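Copper-transporting ATPase (Sulfolobus solfataricus, PDB 2YJ4) probably uses ATP hydrolysis to move copper ions across the cell membrane, as a type IB P-type ATPase whose cytosolic nucleotide-binding and phosphorylation domains make up this chain. Local coordinates at residues A[42-47]-A[131-136]; A[155-160]-A[173-178]; A[202-207]-A[219-224]. The protein carries 1 engineered substitution. All coordinates share one frame; numbering follows the deposited sequence.

Contact 1 of 3, residues A[42-47]-A[131-136]; sequences GTPIVT and FNISDV
Ile45 and Ser134 exchange two backbone hydrogen bonds, Ile45 N to Ser134 O at 2.8 Å and Ser134 N to Ile45 O at 3.0 Å, as an antiparallel hydrogen-bonded pair. The pair joins outermost strand 45-50 of the nucleotide-binding domain's sheet to strand 126-134, where the two connections to the phosphorylation domain run together. From its CB the Ile45 side chain forks. CG1, set between the backbone N and carbonyl carbon (chi1 59°), drops to 3.3 Å from Ser134 O, and CD1 at the tip stays 4.6 Å from that oxygen, while CG2 meets Val136 CG2 at 4.0 Å, the side chains crossing at about a right angle. On the face carrying Val46 and Ile133, Val46 CG1 comes in the ring plane at the edge of Phe131, 3.8 Å from CD2. Asn132 O takes two donors: Thr47 N at 2.9 Å, almost in line with the carbonyl, and Thr47 OG1, steeply above its plane. Asp135 OD1 and Thr43 O, 3.2 Å apart, are both acceptors and do not bond; OD2 makes a weak hydrogen bond with Thr40 OG1. The chemistry is mostly main-chain: strand pairing clamps the two connections together, and side chains add modest apolar cover near the protein surface.

Contact 2 of 3, residues A[155-160]-A[173-178]; sequences IIILSG and LNIQEY. With PO4 (phosphate ion), chain D.
Glu177 O receives two hydrogens from the strand beside it. Ile157 N hydrogen-bonds to Glu177 O at 3.1 Å, in the carbonyl plane and fairly straight (159° at the hydrogen); Ile156 CA adds a weaker CH...O contact to Glu177 O at 3.3 Å. Ile157 and Tyr178 then pair in parallel, their CB atoms 4.1 Å apart. Ile175 fills the angle between two isoleucines: its CD1 meets Ile155 CG2 at 3.7 Å and its CG1 meets Ile157 CD1 at 3.9 Å, crossing both at about a right angle. CG2, anti to the backbone N (chi1 -54°, measured to CG1), turns instead to Ile155 O. With an alanine in place of Ile175, CG1, CG2 and CD1 are gone, and a gap is likely to open beside Ile155 CG2 and Ile157 CD1. Beyond the strand, Gly160 N donates to phosphate O2 at 2.9 Å; Lys187 and Thr36 also bind this ion, probably from the crystallisation liquor, amid ATP-binding residues. Strand 154-158, helix 163-173 and edge strand 178-179 form a beta-alpha-beta crossover of the HAD-like phosphorylation domain, the helix ending in a Schellman motif with Asn174 as C-prime; strand 30-34 pairs on the other side of 154-158, and helix 35-39 brings Leu39 against Ile157.

Contact 3 of 3, residues A[202-207]-A[219-224]; sequences LMIGDG and VSVAMG
A beta-alpha-beta unit of the HAD-like phosphorylation domain brings strands 202-205 and 219-223 side by side, joined through helix 211-216. The first strand runs into the GDGVND signature of P-type ATPases, which begins at Gly205 and includes Asn209, an ATP-binding residue. The short strand axes lie 4.7 Å apart and only 17° from parallel. Four backbone hydrogen bonds zip them together in alternation: Met203 N to Val219 O, Val221 N to Met203 O at 2.8 Å and nearly straight (175° at the hydrogen), Gly205 N to Val221 O, and Met223 N to Gly205 O. On the face carrying Leu202, Ile204, Val219 and Val221, the side chains pack closely. Leu202, its CG anti to the backbone N (chi1 -175°), sends CD1 to Val219 CG2 at 3.4 Å and CD2 to Val221 CG2 at 4.0 Å, so its two methyls divide between neighbouring valines. Ile204 and Val221 lie side by side and point the same way, CG1 against CB at 3.8 Å, with Leu246 of helix 243-250 touching both. The reverse face carries Met203, Ser220 and Ala222. Past the strand, Asp206 leaves the sheet, its backbone N hydrogen-bonded to Asp210 OD2, and Gly207 follows with a positive phi that suits glycine. The Asp206 side chain crosses that of Met223 at about a right angle, OD2 lying 3.2 Å from Met223 CB. Met223 bends at every rotatable bond from CB outward: CG passes 3.4 Å from Gly205 O, and the chain folds back so that SD comes to rest 3.9 Å from Ile204 CG2.

Overall arrangement
From the N terminus, strand 30-34 and helix 35-39 precede contact 1, which closes the longest loop: the 83 residues between 42-47 and 131-136 hold most of the nucleotide-binding domain, including the rest of its antiparallel sheet. The chain then returns to the phosphorylation domain. Contact 2 closes a short loop round helix 163-173, and contact 3 another round helix 211-216. The three follow in series; none nests in or crosses another. Contacts 2 and 3 share one mixed sheet on opposite sides of strand 30-34, with centres about 15 Å apart; contact 1 belongs to the other sheet, its nearest atoms about 6 Å from those of contact 3.

Contact 1 of 3, residues A[42-47]-A[131-136]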
loop_
_atom_site.group_PDB
_atom_site.type_symbol
_atom_site.label_atom_id
_atom_site.label_comp_id
_atom_site.label_asym_id
_atom_site.label_seq_id
_atom_site.Cartn_x
_atom_site.Cartn_y
_atom_site.Cartn_z
ATOM N N GLY A 42 -4.771 -0.707 -3.111
ATOM C CA GLY A 42 -4.621 0.067 -1.897
ATOM C C GLY A 42 -5.778 -0.160 -0.954
ATOM O O GLY A 42 -6.187 0.747 -0.236
ATOM N N THR A 43 -6.311 -1.373 -0.941
ATOM C CA THR A 43 -7.544 -1.608 -0.204
ATOM C C THR A 43 -7.471 -2.751 0.807
ATOM O O THR A 43 -7.402 -3.924 0.433
ATOM C CB THR A 43 -8.716 -1.842 -1.156
ATOM O OG1 THR A 43 -9.898 -2.101 -0.386
ATOM C CG2 THR A 43 -8.419 -3.021 -2.074
ATOM N N PRO A 44 -7.511 -2.397 2.097
ATOM C CA PRO A 44 -7.433 -3.306 3.247
ATOM C C PRO A 44 -8.641 -4.235 3.346
ATOM O O PRO A 44 -9.776 -3.809 3.129
ATOM C CB PRO A 44 -7.420 -2.353 4.444
ATOM C CG PRO A 44 -6.963 -1.029 3.879
ATOM C CD PRO A 44 -7.593 -0.991 2.520
ATOM N N ILE A 45 -8.376 -5.500 3.661
ATOM C CA ILE A 45 -9.410 -6.491 3.893
ATOM C C ILE A 45 -9.152 -7.207 5.219
ATOM O O ILE A 45 -8.027 -7.210 5.730
ATOM C CB ILE A 45 -9.420 -7.571 2.787
ATOM C CG1 ILE A 45 -8.058 -8.273 2.717
ATOM C CG2 ILE A 45 -9.793 -6.975 1.413
ATOM C CD1 ILE A 45 -8.121 -9.713 2.173
ATOM N N VAL A 46 -10.198 -7.816 5.772
ATOM C CA VAL A 46 -10.038 -8.725 6.890
ATOM C C VAL A 46 -9.565 -10.071 6.359
ATOM O O VAL A 46 -10.247 -10.697 5.537
ATOM C CB VAL A 46 -11.350 -8.905 7.660
ATOM C CG1 VAL A 46 -11.191 -9.971 8.732
ATOM C CG2 VAL A 46 -11.775 -7.580 8.281
ATOM N N THR A 47 -8.384 -10.498 6.798
ATOM C CA THR A 47 -7.858 -11.800 6.395
ATOM C C THR A 47 -8.254 -12.786 7.473
ATOM O O THR A 47 -8.464 -13.971 7.216
ATOM C CB THR A 47 -6.312 -11.809 6.235
ATOM O OG1 THR A 47 -5.695 -11.875 7.519
ATOM C CG2 THR A 47 -5.812 -10.562 5.535
ATOM N N PHE A 131 -8.768 -8.558 14.707
ATOM C CA PHE A 131 -8.724 -8.665 13.270
ATOM C C PHE A 131 -7.300 -8.621 12.778
ATOM O O PHE A 131 -6.481 -7.816 13.231
ATOM C CB PHE A 131 -9.488 -7.507 12.645
ATOM C CG PHE A 131 -10.942 -7.544 12.919
ATOM C CD1 PHE A 131 -11.443 -7.023 14.094
ATOM C CD2 PHE A 131 -11.818 -8.104 11.998
ATOM C CE1 PHE A 131 -12.805 -7.062 14.353
ATOM C CE2 PHE A 131 -13.177 -8.150 12.250
ATOM C CZ PHE A 131 -13.674 -7.626 13.434
ATOM N N ASN A 132 -7.010 -9.497 11.836
ATOM C CA ASN A 132 -5.793 -9.363 11.064
ATOM C C ASN A 132 -6.212 -8.716 9.759
ATOM O O ASN A 132 -7.013 -9.277 9.014
ATOM C CB ASN A 132 -5.127 -10.727 10.830
ATOM C CG ASN A 132 -3.810 -10.611 10.093
ATOM O OD1 ASN A 132 -3.710 -10.984 8.930
ATOM N ND2 ASN A 132 -2.797 -10.071 10.762
ATOM N N ILE A 133 -5.727 -7.513 9.492
ATOM C CA ILE A 133 -6.098 -6.892 8.238
ATOM C C ILE A 133 -4.880 -6.725 7.331
ATOM O O ILE A 133 -3.775 -6.439 7.786
ATOM C CB ILE A 133 -6.915 -5.561 8.422
ATOM C CG1 ILE A 133 -6.023 -4.333 8.295
ATOM C CG2 ILE A 133 -7.724 -5.547 9.723
ATOM C CD1 ILE A 133 -5.881 -3.882 6.880
ATOM N N SER A 134 -5.081 -6.932 6.042
ATOM C CA SER A 134 -3.990 -6.753 5.111
ATOM C C SER A 134 -4.484 -6.376 3.718
ATOM O O SER A 134 -5.670 -6.089 3.507
ATOM C CB SER A 134 -3.125 -8.015 5.055
ATOM O OG SER A 134 -3.731 -9.021 4.262
ATOM N N ASP A 135 -3.559 -6.393 2.769
ATOM C CA ASP A 135 -3.814 -5.865 1.446
ATOM C C ASP A 135 -4.094 -6.963 0.440
ATOM O O ASP A 135 -3.887 -8.139 0.728
ATOM C CB ASP A 135 -2.617 -5.043 0.995
ATOM C CG ASP A 135 -2.992 -3.625 0.683
ATOM O OD1 ASP A 135 -4.204 -3.380 0.501
ATOM O OD2 ASP A 135 -2.087 -2.760 0.629
ATOM N N VAL A 136 -4.583 -6.573 -0.733
ATOM C CA VAL A 136 -4.709 -7.496 -1.858
ATOM C C VAL A 136 -3.566 -7.261 -2.843
ATOM O O VAL A 136 -3.401 -6.162 -3.346
ATOM C CB VAL A 136 -6.047 -7.311 -2.607
ATOM C CG1 VAL A 136 -6.261 -8.445 -3.613
ATOM C CG2 VAL A 136 -7.201 -7.249 -1.618
#

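Contact 2 of 3, residues A[155-160]-A[173-178]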
loop_
_atom_site.group_PDB
_atom_site.type_symbol
_atom_site.label_atom_id
_atom_site.label_comp_id
_atom_site.label_asym_id
_atom_site.label_seq_id
_atom_site.Cartn_x
_atom_site.Cartn_y
_atom_site.Cartn_z
ATOM N N ILE A 155 16.082 -5.516 -8.126
ATOM C CA ILE A 155 14.744 -5.125 -7.743
ATOM C C ILE A 155 14.686 -5.080 -6.243
ATOM O O ILE A 155 15.076 -6.036 -5.589
ATOM C CB ILE A 155 13.701 -6.119 -8.254
ATOM C CG1 ILE A 155 13.713 -6.144 -9.780
ATOM C CG2 ILE A 155 12.333 -5.753 -7.714
ATOM C CD1 ILE A 155 12.604 -6.958 -10.373
ATOM N N ILE A 156 14.212 -3.961 -5.708
ATOM C CA ILE A 156 14.077 -3.792 -4.277
ATOM C C ILE A 156 12.634 -3.438 -3.947
ATOM O O ILE A 156 11.992 -2.661 -4.668
ATOM C CB ILE A 156 15.018 -2.665 -3.757
ATOM C CG1 ILE A 156 16.477 -2.959 -4.144
ATOM C CG2 ILE A 156 14.858 -2.484 -2.248
ATOM C CD1 ILE A 156 17.456 -1.853 -3.782
ATOM N N ILE A 157 12.116 -4.004 -2.865
ATOM C CA ILE A 157 10.819 -3.581 -2.363
ATOM C C ILE A 157 10.955 -2.861 -1.021
ATOM O O ILE A 157 11.662 -3.324 -0.138
ATOM C CB ILE A 157 9.863 -4.742 -2.205
ATOM C CG1 ILE A 157 9.676 -5.442 -3.558
ATOM C CG2 ILE A 157 8.529 -4.237 -1.640
ATOM C CD1 ILE A 157 8.798 -6.682 -3.508
ATOM N N LEU A 158 10.277 -1.720 -0.906
ATOM C CA LEU A 158 10.193 -0.930 0.321
ATOM C C LEU A 158 8.744 -0.753 0.793
ATOM O O LEU A 158 7.838 -0.595 -0.022
ATOM C CB LEU A 158 10.760 0.462 0.062
ATOM C CG LEU A 158 12.181 0.570 -0.459
ATOM C CD1 LEU A 158 12.534 2.033 -0.635
ATOM C CD2 LEU A 158 13.134 -0.135 0.488
ATOM N N SER A 159 8.528 -0.765 2.102
ATOM C CA SER A 159 7.244 -0.322 2.666
ATOM C C SER A 159 7.338 0.041 4.148
ATOM O O SER A 159 8.264 -0.371 4.842
ATOM C CB SER A 159 6.125 -1.355 2.449
ATOM O OG SER A 159 6.419 -2.581 3.085
ATOM N N GLY A 160 6.368 0.819 4.617
ATOM C CA GLY A 160 6.249 1.113 6.033
ATOM C C GLY A 160 5.458 0.012 6.708
ATOM O O GLY A 160 5.032 0.145 7.858
ATOM N N LEU A 173 6.646 -12.918 -4.984
ATOM C CA LEU A 173 7.059 -12.468 -6.312
ATOM C C LEU A 173 8.509 -12.843 -6.576
ATOM O O LEU A 173 9.078 -12.508 -7.614
ATOM C CB LEU A 173 6.875 -10.959 -6.433
ATOM C CG LEU A 173 5.441 -10.474 -6.236
ATOM C CD1 LEU A 173 5.403 -8.967 -6.053
ATOM C CD2 LEU A 173 4.593 -10.895 -7.418
ATOM N N ASN A 174 9.089 -13.554 -5.617
ATOM C CA ASN A 174 10.489 -13.953 -5.652
ATOM C C ASN A 174 11.458 -12.784 -5.759
ATOM O O ASN A 174 12.274 -12.708 -6.687
ATOM C CB ASN A 174 10.768 -14.988 -6.741
ATOM C CG ASN A 174 12.073 -15.728 -6.504
ATOM O OD1 ASN A 174 12.155 -16.596 -5.633
ATOM N ND2 ASN A 174 13.104 -15.377 -7.266
ATOM N N ILE A 175 11.360 -11.877 -4.793
ATOM C CA ILE A 175 12.339 -10.816 -4.646
ATOM C C ILE A 175 13.129 -11.065 -3.369
ATOM O O ILE A 175 12.551 -11.206 -2.294
ATOM C CB ILE A 175 11.668 -9.438 -4.577
ATOM C CG1 ILE A 175 10.754 -9.229 -5.794
ATOM C CG2 ILE A 175 12.731 -8.328 -4.422
ATOM C CD1 ILE A 175 11.468 -9.318 -7.142
ATOM N N GLN A 176 14.449 -11.143 -3.488
ATOM C CA GLN A 176 15.274 -11.434 -2.328
ATOM C C GLN A 176 15.406 -10.202 -1.456
ATOM O O GLN A 176 15.403 -10.302 -0.231
ATOM C CB GLN A 176 16.660 -11.916 -2.759
ATOM N N GLU A 177 15.512 -9.038 -2.094
ATOM C CA GLU A 177 15.846 -7.808 -1.382
ATOM C C GLU A 177 14.661 -6.877 -1.119
ATOM O O GLU A 177 14.102 -6.272 -2.042
ATOM C CB GLU A 177 16.949 -7.059 -2.117
ATOM C CG GLU A 177 17.610 -6.002 -1.259
ATOM C CD GLU A 177 19.022 -5.693 -1.703
ATOM O OE1 GLU A 177 19.375 -6.032 -2.862
ATOM O OE2 GLU A 177 19.775 -5.118 -0.884
ATOM N N TYR A 178 14.297 -6.765 0.154
ATOM C CA TYR A 178 13.179 -5.939 0.586
ATOM C C TYR A 178 13.470 -5.371 1.964
ATOM O O TYR A 178 14.354 -5.860 2.659
ATOM C CB TYR A 178 11.904 -6.770 0.657
ATOM C CG TYR A 178 11.900 -7.769 1.787
ATOM C CD1 TYR A 178 11.471 -7.403 3.055
ATOM C CD2 TYR A 178 12.332 -9.074 1.587
ATOM C CE1 TYR A 178 11.466 -8.302 4.094
ATOM C CE2 TYR A 178 12.335 -9.986 2.620
ATOM C CZ TYR A 178 11.899 -9.595 3.876
ATOM O OH TYR A 178 11.895 -10.494 4.922
HETATM P P PO4 D . 4.218 1.857 1.627
HETATM O O1 PO4 D . 4.276 0.349 1.497
HETATM O O2 PO4 D . 5.437 2.356 2.374
HETATM O O3 PO4 D . 4.159 2.459 0.246
HETATM O O4 PO4 D . 3.015 2.287 2.459
#

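Contact 3 of 3, residues A[202-207]-A[219-224]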
loop_
_atom_site.group_PDB
_atom_site.type_symbol
_atom_site.label_atom_id
_atom_site.label_comp_id
_atom_site.label_asym_id
_atom_site.label_seq_id
_atom_site.Cartn_x
_atom_site.Cartn_y
_atom_site.Cartn_z
ATOM N N LEU A 202 14.968 3.740 -10.470
ATOM C CA LEU A 202 13.603 4.020 -10.901
ATOM C C LEU A 202 12.688 3.484 -9.816
ATOM O O LEU A 202 12.848 2.341 -9.379
ATOM C CB LEU A 202 13.283 3.358 -12.244
ATOM C CG LEU A 202 11.898 3.711 -12.814
ATOM C CD1 LEU A 202 11.890 3.655 -14.324
ATOM C CD2 LEU A 202 10.806 2.828 -12.237
ATOM N N MET A 203 11.758 4.312 -9.355
ATOM C CA MET A 203 10.881 3.909 -8.259
ATOM C C MET A 203 9.439 4.108 -8.621
ATOM O O MET A 203 9.059 5.124 -9.203
ATOM C CB MET A 203 11.179 4.668 -6.957
ATOM C CG MET A 203 10.061 4.557 -5.883
ATOM S SD MET A 203 10.522 5.389 -4.337
ATOM C CE MET A 203 12.285 5.126 -4.462
ATOM N N ILE A 204 8.637 3.120 -8.269
ATOM C CA ILE A 204 7.208 3.243 -8.412
ATOM C C ILE A 204 6.604 3.396 -7.017
ATOM O O ILE A 204 6.931 2.639 -6.105
ATOM C CB ILE A 204 6.605 2.046 -9.167
ATOM C CG1 ILE A 204 7.319 1.857 -10.503
ATOM C CG2 ILE A 204 5.128 2.272 -9.418
ATOM C CD1 ILE A 204 8.335 0.743 -10.518
ATOM N N GLY A 205 5.742 4.393 -6.864
ATOM C CA GLY A 205 5.101 4.666 -5.593
ATOM C C GLY A 205 3.637 5.030 -5.739
ATOM O O GLY A 205 3.096 5.066 -6.846
ATOM N N ASP A 206 3.009 5.334 -4.607
ATOM C CA ASP A 206 1.566 5.520 -4.522
ATOM C C ASP A 206 1.190 5.928 -3.110
ATOM O O ASP A 206 1.221 5.106 -2.183
ATOM C CB ASP A 206 0.851 4.207 -4.838
ATOM C CG ASP A 206 -0.652 4.292 -4.635
ATOM O OD1 ASP A 206 -1.085 4.349 -3.460
ATOM O OD2 ASP A 206 -1.399 4.291 -5.649
ATOM N N GLY A 207 0.823 7.183 -2.919
ATOM C CA GLY A 207 0.321 7.550 -1.611
ATOM C C GLY A 207 1.318 8.240 -0.707
ATOM O O GLY A 207 2.492 8.394 -1.042
ATOM N N VAL A 219 14.354 8.264 -11.811
ATOM C CA VAL A 219 13.085 8.410 -12.506
ATOM C C VAL A 219 11.985 7.870 -11.608
ATOM O O VAL A 219 12.143 6.831 -10.963
ATOM C CB VAL A 219 13.079 7.764 -13.912
ATOM C CG1 VAL A 219 14.265 6.826 -14.077
ATOM C CG2 VAL A 219 11.757 7.055 -14.192
ATOM N N SER A 220 10.886 8.605 -11.549
ATOM C CA SER A 220 9.838 8.285 -10.614
ATOM C C SER A 220 8.515 8.023 -11.328
ATOM O O SER A 220 8.112 8.782 -12.209
ATOM C CB SER A 220 9.691 9.421 -9.603
ATOM O OG SER A 220 9.521 10.659 -10.265
ATOM N N VAL A 221 7.855 6.944 -10.927
ATOM C CA VAL A 221 6.534 6.623 -11.412
ATOM C C VAL A 221 5.520 6.616 -10.268
ATOM O O VAL A 221 5.724 5.964 -9.252
ATOM C CB VAL A 221 6.519 5.247 -12.114
ATOM C CG1 VAL A 221 5.187 5.031 -12.816
ATOM C CG2 VAL A 221 7.676 5.138 -13.115
ATOM N N ALA A 222 4.430 7.352 -10.437
ATOM C CA ALA A 222 3.308 7.288 -9.508
ATOM C C ALA A 222 2.183 6.424 -10.109
ATOM O O ALA A 222 2.004 6.374 -11.332
ATOM C CB ALA A 222 2.807 8.671 -9.209
ATOM N N MET A 223 1.434 5.735 -9.256
ATOM C CA MET A 223 0.285 4.970 -9.713
ATOM C C MET A 223 -0.882 5.887 -10.072
ATOM O O MET A 223 -0.962 7.024 -9.600
ATOM C CB MET A 223 -0.159 3.998 -8.629
ATOM C CG MET A 223 0.882 2.954 -8.290
ATOM S SD MET A 223 1.264 1.890 -9.681
ATOM C CE MET A 223 -0.347 1.132 -9.950
ATOM N N GLY A 224 -1.787 5.390 -10.910
ATOM C CA GLY A 224 -2.996 6.123 -11.228
ATOM C C GLY A 224 -3.851 6.416 -10.008
ATOM O O GLY A 224 -4.256 7.555 -9.778
#